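Local coordinates for protein FG41 Malonate Semialdehyde Decarboxylase (Coryneform bacterium, PDB 4LHP) that belongs to the tautomerase superfamily of small enzymes and assembles as a trimer of beta-alpha-beta subunits, at residues 61-72 with 100-109; 16-24 with 37-45. All coordinates share one frame; numbering follows the deposited sequence.

Contact 1. Residues 61-72 with 100-109. With PO4 (phosphate ion), chain M.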
# COMPACT_ATOMS: atom_id res chain seq x y z
N ARG A 61 4.51 18.63 -13.54
CA ARG A 61 5.13 18.37 -12.25
C ARG A 61 6.62 18.19 -12.45
O ARG A 61 7.06 17.68 -13.48
CB ARG A 61 4.54 17.10 -11.62
CG ARG A 61 3.28 16.60 -12.29
CD ARG A 61 2.67 15.44 -11.51
NE ARG A 61 2.19 15.86 -10.19
CZ ARG A 61 0.99 15.59 -9.70
NH1 ARG A 61 0.10 14.89 -10.39
NH2 ARG A 61 0.67 16.02 -8.49
N SER A 62 7.41 18.62 -11.47
CA SER A 62 8.83 18.34 -11.48
C SER A 62 9.00 16.84 -11.30
O SER A 62 8.05 16.14 -10.92
CB SER A 62 9.55 19.10 -10.37
OG SER A 62 9.40 18.47 -9.11
N PRO A 63 10.21 16.32 -11.56
CA PRO A 63 10.46 14.90 -11.31
C PRO A 63 10.36 14.57 -9.82
O PRO A 63 10.13 13.42 -9.46
CB PRO A 63 11.90 14.71 -11.80
CG PRO A 63 12.13 15.84 -12.76
CD PRO A 63 11.35 16.99 -12.20
N SER A 64 10.54 15.57 -8.97
CA SER A 64 10.57 15.35 -7.53
C SER A 64 9.16 15.26 -6.94
O SER A 64 8.74 16.09 -6.14
CB SER A 64 11.37 16.45 -6.83
OG SER A 64 12.62 16.67 -7.47
N VAL A 65 8.44 14.21 -7.34
CA VAL A 65 7.07 13.99 -6.90
C VAL A 65 7.02 13.47 -5.47
O VAL A 65 7.93 12.76 -5.03
CB VAL A 65 6.37 12.98 -7.85
CG1 VAL A 65 5.03 12.52 -7.29
CG2 VAL A 65 6.20 13.60 -9.23
N VAL A 66 5.97 13.84 -4.74
CA VAL A 66 5.74 13.32 -3.40
C VAL A 66 4.32 12.78 -3.30
O VAL A 66 3.34 13.53 -3.39
CB VAL A 66 5.95 14.41 -2.32
CG1 VAL A 66 5.55 13.89 -0.95
CG2 VAL A 66 7.39 14.89 -2.34
N ILE A 67 4.21 11.47 -3.13
CA ILE A 67 2.92 10.80 -3.08
C ILE A 67 2.60 10.35 -1.66
O ILE A 67 3.36 9.60 -1.05
CB ILE A 67 2.90 9.58 -4.03
CG1 ILE A 67 2.96 10.06 -5.48
CG2 ILE A 67 1.66 8.73 -3.81
CD1 ILE A 67 3.11 8.96 -6.50
N ILE A 68 1.48 10.84 -1.14
CA ILE A 68 1.05 10.55 0.23
C ILE A 68 -0.17 9.64 0.21
O ILE A 68 -1.24 10.05 -0.23
CB ILE A 68 0.67 11.84 0.98
CG1 ILE A 68 1.77 12.89 0.84
CG2 ILE A 68 0.39 11.53 2.46
CD1 ILE A 68 3.11 12.43 1.34
N HIS A 69 -0.01 8.42 0.70
CA HIS A 69 -1.12 7.48 0.77
C HIS A 69 -1.54 7.32 2.22
O HIS A 69 -0.83 6.70 3.02
CB HIS A 69 -0.74 6.13 0.16
CG HIS A 69 -1.92 5.31 -0.27
ND1 HIS A 69 -1.83 4.32 -1.23
CD2 HIS A 69 -3.21 5.33 0.13
CE1 HIS A 69 -3.02 3.77 -1.40
NE2 HIS A 69 -3.87 4.36 -0.59
N VAL A 70 -2.69 7.89 2.57
CA VAL A 70 -3.17 7.88 3.94
C VAL A 70 -4.10 6.69 4.18
O VAL A 70 -5.11 6.53 3.49
CB VAL A 70 -3.92 9.18 4.27
CG1 VAL A 70 -4.57 9.10 5.65
CG2 VAL A 70 -2.97 10.37 4.19
N PHE A 71 -3.73 5.86 5.15
CA PHE A 71 -4.57 4.73 5.55
C PHE A 71 -5.17 5.03 6.92
O PHE A 71 -4.47 5.03 7.93
CB PHE A 71 -3.74 3.45 5.59
CG PHE A 71 -3.30 2.97 4.24
CD1 PHE A 71 -2.11 3.42 3.68
CD2 PHE A 71 -4.07 2.07 3.52
CE1 PHE A 71 -1.70 2.98 2.43
CE2 PHE A 71 -3.67 1.63 2.27
CZ PHE A 71 -2.49 2.09 1.72
N THR A 72 -6.47 5.30 6.94
CA THR A 72 -7.12 5.81 8.14
C THR A 72 -8.51 5.21 8.32
O THR A 72 -9.10 4.67 7.39
CB THR A 72 -7.25 7.34 8.06
OG1 THR A 72 -7.54 7.88 9.36
CG2 THR A 72 -8.36 7.74 7.09
N SER A 100 2.24 21.49 -7.29
CA SER A 100 2.12 20.64 -8.47
C SER A 100 2.71 19.25 -8.23
O SER A 100 2.40 18.30 -8.95
CB SER A 100 2.85 21.29 -9.64
OG SER A 100 4.21 21.49 -9.32
N ASP A 101 3.57 19.14 -7.22
CA ASP A 101 4.34 17.93 -7.00
C ASP A 101 3.78 17.06 -5.89
O ASP A 101 4.40 16.08 -5.49
CB ASP A 101 5.79 18.30 -6.70
CG ASP A 101 6.48 18.99 -7.87
OD1 ASP A 101 5.93 18.93 -8.99
OD2 ASP A 101 7.56 19.57 -7.67
N VAL A 102 2.60 17.43 -5.39
CA VAL A 102 1.95 16.65 -4.34
C VAL A 102 0.80 15.83 -4.90
O VAL A 102 0.05 16.29 -5.76
CB VAL A 102 1.41 17.56 -3.22
CG1 VAL A 102 0.90 16.72 -2.06
CG2 VAL A 102 2.48 18.53 -2.75
N PHE A 103 0.68 14.60 -4.42
CA PHE A 103 -0.42 13.73 -4.78
C PHE A 103 -0.82 12.94 -3.54
O PHE A 103 0.02 12.30 -2.91
CB PHE A 103 -0.01 12.79 -5.91
CG PHE A 103 -1.09 11.83 -6.33
CD1 PHE A 103 -1.88 12.11 -7.44
CD2 PHE A 103 -1.31 10.66 -5.63
CE1 PHE A 103 -2.87 11.23 -7.83
CE2 PHE A 103 -2.30 9.78 -6.02
CZ PHE A 103 -3.08 10.06 -7.12
N ILE A 104 -2.09 13.02 -3.17
CA ILE A 104 -2.56 12.42 -1.93
C ILE A 104 -3.72 11.47 -2.17
O ILE A 104 -4.66 11.80 -2.90
CB ILE A 104 -3.00 13.49 -0.91
CG1 ILE A 104 -1.89 14.54 -0.73
CG2 ILE A 104 -3.36 12.86 0.42
CD1 ILE A 104 -2.29 15.70 0.15
N ALA A 105 -3.66 10.29 -1.56
CA ALA A 105 -4.73 9.31 -1.68
C ALA A 105 -5.14 8.81 -0.30
O ALA A 105 -4.30 8.65 0.58
CB ALA A 105 -4.29 8.15 -2.54
N ILE A 106 -6.43 8.55 -0.12
CA ILE A 106 -6.95 8.03 1.14
C ILE A 106 -7.60 6.67 0.93
O ILE A 106 -8.40 6.48 0.02
CB ILE A 106 -7.98 9.00 1.77
CG1 ILE A 106 -7.33 10.36 2.02
CG2 ILE A 106 -8.54 8.41 3.06
CD1 ILE A 106 -8.18 11.30 2.88
N THR A 107 -7.25 5.71 1.79
CA THR A 107 -7.82 4.37 1.74
C THR A 107 -8.29 3.99 3.14
O THR A 107 -7.53 4.09 4.10
CB THR A 107 -6.81 3.34 1.22
OG1 THR A 107 -6.42 3.67 -0.12
CG2 THR A 107 -7.40 1.94 1.24
N GLU A 108 -9.54 3.56 3.25
CA GLU A 108 -10.19 3.44 4.56
C GLU A 108 -10.33 2.01 5.08
O GLU A 108 -10.28 1.04 4.32
CB GLU A 108 -11.57 4.10 4.50
CG GLU A 108 -11.51 5.61 4.33
CD GLU A 108 -12.89 6.25 4.28
OE1 GLU A 108 -13.82 5.63 3.72
OE2 GLU A 108 -13.03 7.38 4.80
N ASN A 109 -10.48 1.90 6.39
CA ASN A 109 -10.78 0.63 7.05
C ASN A 109 -11.51 0.87 8.36
O ASN A 109 -11.98 1.97 8.62
CB ASN A 109 -9.50 -0.18 7.27
CG ASN A 109 -8.50 0.52 8.18
OD1 ASN A 109 -8.80 1.55 8.78
ND2 ASN A 109 -7.31 -0.05 8.28
P PO4 M . -6.88 7.06 12.54
O1 PO4 M . -6.01 6.97 13.77
O2 PO4 M . -6.44 8.23 11.69
O3 PO4 M . -6.75 5.78 11.74
O4 PO4 M . -8.32 7.26 12.95
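His69 and Thr107 meet on the face of the sheet that also carries Phe71 and Ala105. The imidazole turns its edge to the hydroxyl, and His69 NE2 lies 2.7 Å from Thr107 OG1 in a nearly straight hydrogen bond (171°). With CG of His69 anti to its backbone N (chi1 -159°), the ring leans across to Thr107, and each of its faces has a neighbour: Ala105 CB packs toward the rim of one, 4.3 Å from the ring centroid, while Phe71 CZ sits over the centre of the other. Phe71 CE2 in turn touches Thr107 CB at 3.7 Å. These groups are held by a parallel ladder, in which Ile68 N reaches Phe103 O at 2.7 Å and Ala105 N reaches Ile68 O at 2.8 Å. At its start the carboxylate of Asp101 accepts from the backbone N-H and the hydroxyl of Ser62, OD1 from N (2.9 Å) and OD2 from OG (2.6 Å), tying down the entering loop. Near its end Thr72 OG1 donates to phosphate O2. Ile104 and Ile106 pack on Phe85 of helix 78-92, and His69 meets Phe71 of the second subunit edge-to-face. Parallel neighbours joined through a covering helix are the signature of the beta-alpha-beta unit of the tautomerase fold.

Contact 2. Residues 16-24 with 37-45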
# COMPACT_ATOMS: atom_id res chain seq x y z
N ARG A 16 13.26 15.20 3.47
CA ARG A 16 12.27 14.14 3.57
C ARG A 16 11.68 14.13 4.96
O ARG A 16 10.48 14.28 5.15
CB ARG A 16 12.89 12.77 3.31
CG ARG A 16 13.43 12.56 1.91
CD ARG A 16 14.25 11.29 1.87
NE ARG A 16 15.19 11.27 0.75
CZ ARG A 16 16.20 10.42 0.64
NH1 ARG A 16 16.42 9.51 1.59
NH2 ARG A 16 17.00 10.47 -0.41
N ARG A 17 12.55 13.95 5.94
CA ARG A 17 12.14 13.93 7.33
C ARG A 17 11.26 15.14 7.64
O ARG A 17 10.27 15.03 8.37
CB ARG A 17 13.37 13.91 8.24
CG ARG A 17 13.06 13.89 9.73
CD ARG A 17 11.93 12.93 10.05
NE ARG A 17 11.39 13.17 11.39
CZ ARG A 17 11.49 12.33 12.42
NH1 ARG A 17 12.09 11.16 12.30
NH2 ARG A 17 10.97 12.68 13.59
N ALA A 18 11.61 16.29 7.07
CA ALA A 18 10.81 17.50 7.24
C ALA A 18 9.45 17.34 6.55
O ALA A 18 8.42 17.68 7.12
CB ALA A 18 11.55 18.71 6.69
N ILE A 19 9.46 16.84 5.32
CA ILE A 19 8.22 16.50 4.63
C ILE A 19 7.35 15.65 5.54
O ILE A 19 6.17 15.93 5.72
CB ILE A 19 8.49 15.73 3.31
CG1 ILE A 19 9.11 16.65 2.26
CG2 ILE A 19 7.20 15.12 2.77
CD1 ILE A 19 9.59 15.93 1.02
N ALA A 20 7.95 14.62 6.13
CA ALA A 20 7.22 13.70 7.00
C ALA A 20 6.68 14.42 8.23
O ALA A 20 5.56 14.15 8.67
CB ALA A 20 8.13 12.54 7.41
N ASP A 21 7.47 15.33 8.78
CA ASP A 21 7.06 16.10 9.95
C ASP A 21 5.85 16.96 9.63
O ASP A 21 4.92 17.08 10.43
CB ASP A 21 8.21 16.98 10.44
CG ASP A 21 9.32 16.19 11.11
OD1 ASP A 21 9.02 15.16 11.75
OD2 ASP A 21 10.49 16.60 10.99
N ALA A 22 5.86 17.57 8.45
CA ALA A 22 4.81 18.49 8.05
C ALA A 22 3.49 17.76 7.82
O ALA A 22 2.42 18.27 8.17
CB ALA A 22 5.22 19.24 6.80
N VAL A 23 3.56 16.57 7.24
CA VAL A 23 2.36 15.80 6.98
C VAL A 23 1.73 15.36 8.30
O VAL A 23 0.52 15.48 8.48
CB VAL A 23 2.64 14.58 6.08
CG1 VAL A 23 1.39 13.72 5.94
CG2 VAL A 23 3.11 15.04 4.71
N HIS A 24 2.55 14.88 9.23
CA HIS A 24 2.02 14.48 10.53
C HIS A 24 1.35 15.66 11.23
O HIS A 24 0.21 15.56 11.67
CB HIS A 24 3.11 13.92 11.43
CG HIS A 24 2.60 13.44 12.75
ND1 HIS A 24 1.65 12.44 12.86
CD2 HIS A 24 2.86 13.84 14.02
CE1 HIS A 24 1.37 12.24 14.13
NE2 HIS A 24 2.09 13.07 14.86
N ASP A 37 0.19 9.75 17.58
CA ASP A 37 -0.40 8.80 16.64
C ASP A 37 0.32 8.96 15.31
O ASP A 37 -0.29 9.31 14.30
CB ASP A 37 -1.90 9.06 16.48
CG ASP A 37 -2.60 7.96 15.72
OD1 ASP A 37 -1.94 6.96 15.37
OD2 ASP A 37 -3.82 8.08 15.47
N ARG A 38 1.62 8.70 15.32
CA ARG A 38 2.46 8.89 14.15
C ARG A 38 2.97 7.56 13.62
O ARG A 38 3.72 6.85 14.29
CB ARG A 38 3.65 9.79 14.47
CG ARG A 38 4.50 10.10 13.25
CD ARG A 38 5.59 11.13 13.54
NE ARG A 38 6.16 11.63 12.29
CZ ARG A 38 7.05 12.62 12.21
NH1 ARG A 38 7.49 13.22 13.30
NH2 ARG A 38 7.49 12.99 11.02
N PHE A 39 2.56 7.23 12.41
CA PHE A 39 2.94 5.98 11.79
C PHE A 39 3.16 6.20 10.30
O PHE A 39 2.21 6.40 9.55
CB PHE A 39 1.88 4.92 12.06
CG PHE A 39 1.67 4.67 13.52
CD1 PHE A 39 0.65 5.30 14.21
CD2 PHE A 39 2.53 3.84 14.21
CE1 PHE A 39 0.48 5.08 15.56
CE2 PHE A 39 2.36 3.62 15.56
CZ PHE A 39 1.34 4.24 16.24
N GLN A 40 4.42 6.18 9.91
CA GLN A 40 4.82 6.61 8.58
C GLN A 40 5.90 5.71 8.01
O GLN A 40 6.80 5.26 8.73
CB GLN A 40 5.37 8.04 8.65
CG GLN A 40 4.38 9.07 9.19
CD GLN A 40 4.94 10.48 9.14
OE1 GLN A 40 6.11 10.70 9.45
NE2 GLN A 40 4.11 11.43 8.74
N ILE A 41 5.82 5.45 6.72
CA ILE A 41 6.87 4.74 6.01
C ILE A 41 7.37 5.60 4.86
O ILE A 41 6.61 5.95 3.96
CB ILE A 41 6.38 3.39 5.45
CG1 ILE A 41 5.88 2.50 6.58
CG2 ILE A 41 7.50 2.70 4.68
CD1 ILE A 41 5.16 1.25 6.11
N LEU A 42 8.65 5.95 4.91
CA LEU A 42 9.26 6.77 3.88
C LEU A 42 10.06 5.91 2.91
O LEU A 42 11.00 5.23 3.29
CB LEU A 42 10.18 7.82 4.49
CG LEU A 42 9.49 9.12 4.90
CD1 LEU A 42 8.26 8.81 5.74
CD2 LEU A 42 10.45 10.01 5.66
N THR A 43 9.66 5.95 1.64
CA THR A 43 10.39 5.26 0.59
C THR A 43 10.89 6.28 -0.42
O THR A 43 10.10 6.91 -1.13
CB THR A 43 9.51 4.23 -0.13
OG1 THR A 43 8.85 3.40 0.84
CG2 THR A 43 10.36 3.36 -1.04
N ALA A 44 12.20 6.45 -0.49
CA ALA A 44 12.81 7.35 -1.46
C ALA A 44 13.16 6.56 -2.72
O ALA A 44 13.83 5.54 -2.66
CB ALA A 44 14.04 8.01 -0.88
N HIS A 45 12.69 7.06 -3.86
CA HIS A 45 12.89 6.38 -5.13
C HIS A 45 13.75 7.19 -6.07
O HIS A 45 13.84 8.41 -5.95
CB HIS A 45 11.54 6.16 -5.83
CG HIS A 45 10.57 5.33 -5.04
ND1 HIS A 45 10.21 4.06 -5.41
CD2 HIS A 45 9.87 5.61 -3.92
CE1 HIS A 45 9.34 3.58 -4.54
NE2 HIS A 45 9.12 4.51 -3.62
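Helix 13-31 packs against strand 39-45 as the last two elements of the beta-alpha-beta unit that begins with strand 2-8, the short segments running roughly antiparallel (147°). Arg38, at the entrance to the strand, makes the main polar connection. Its chain is extended, with CG anti to the backbone N (chi1 -176°), and this carries the guanidinium along His24 to Asp21. Arg38 NH1 and NH2 both grip one oxygen of Asp21, OD1, at 2.9 and 2.8 Å, and OD1 lies in the guanidinium plane although the two planar groups stand 67° apart. Arg17 NE donates to the same OD1 from within the helix. The aliphatic part of Arg38 covers one face of the His24 imidazole, CB standing 3.6 Å from the ring centroid in a CH-pi contact, and His24 NE2 is held by Ala35 O. Gln40 works from the strand: OE1 accepts from both NE and NH2 of Arg38, while Gln40 NE2 gives a nearly straight bond to Ala20 O at 3.1 Å, a carbonyl that also accepts from His24 N. Farther along, Ala20 CB packs on Leu42 CD2 at 3.9 Å, and Ala44 CB sits over the centre of the Arg16 guanidinium, 3.6 Å from CZ. Three N-H groups converge on Asp21 OD1, so the carboxylate probably remains ionised and offsets the nearness of Arg17 NH2 to Arg38 NH1, while Gln40, gripped at the adjoining NE/NH2 edge, helps fix the rotation of the Arg38 guanidinium.

The two contacts illustrate how one subunit can be built from a repeated beta-alpha-beta plan. Contact 2 is completed earlier in the chain than contact 1 begins, and their centres lie 11 Å apart. Both involve the same four-stranded mixed sheet, ordered 39-45, 2-8, 66-73, 102-109, so that within the subunit contact 1 holds one outermost strand and contact 2 the other. Helix 13-31 bridges them: Ile19 CD1 packs on Val66 CG2 at 4.1 Å, and Val23 CG1 approaches Ile68 CG2. Both outer strands continue into antiparallel ladders with neighbouring subunits, strand 102-109 with the second and strand 39-45 with the third, which joins the sheets across the trimer.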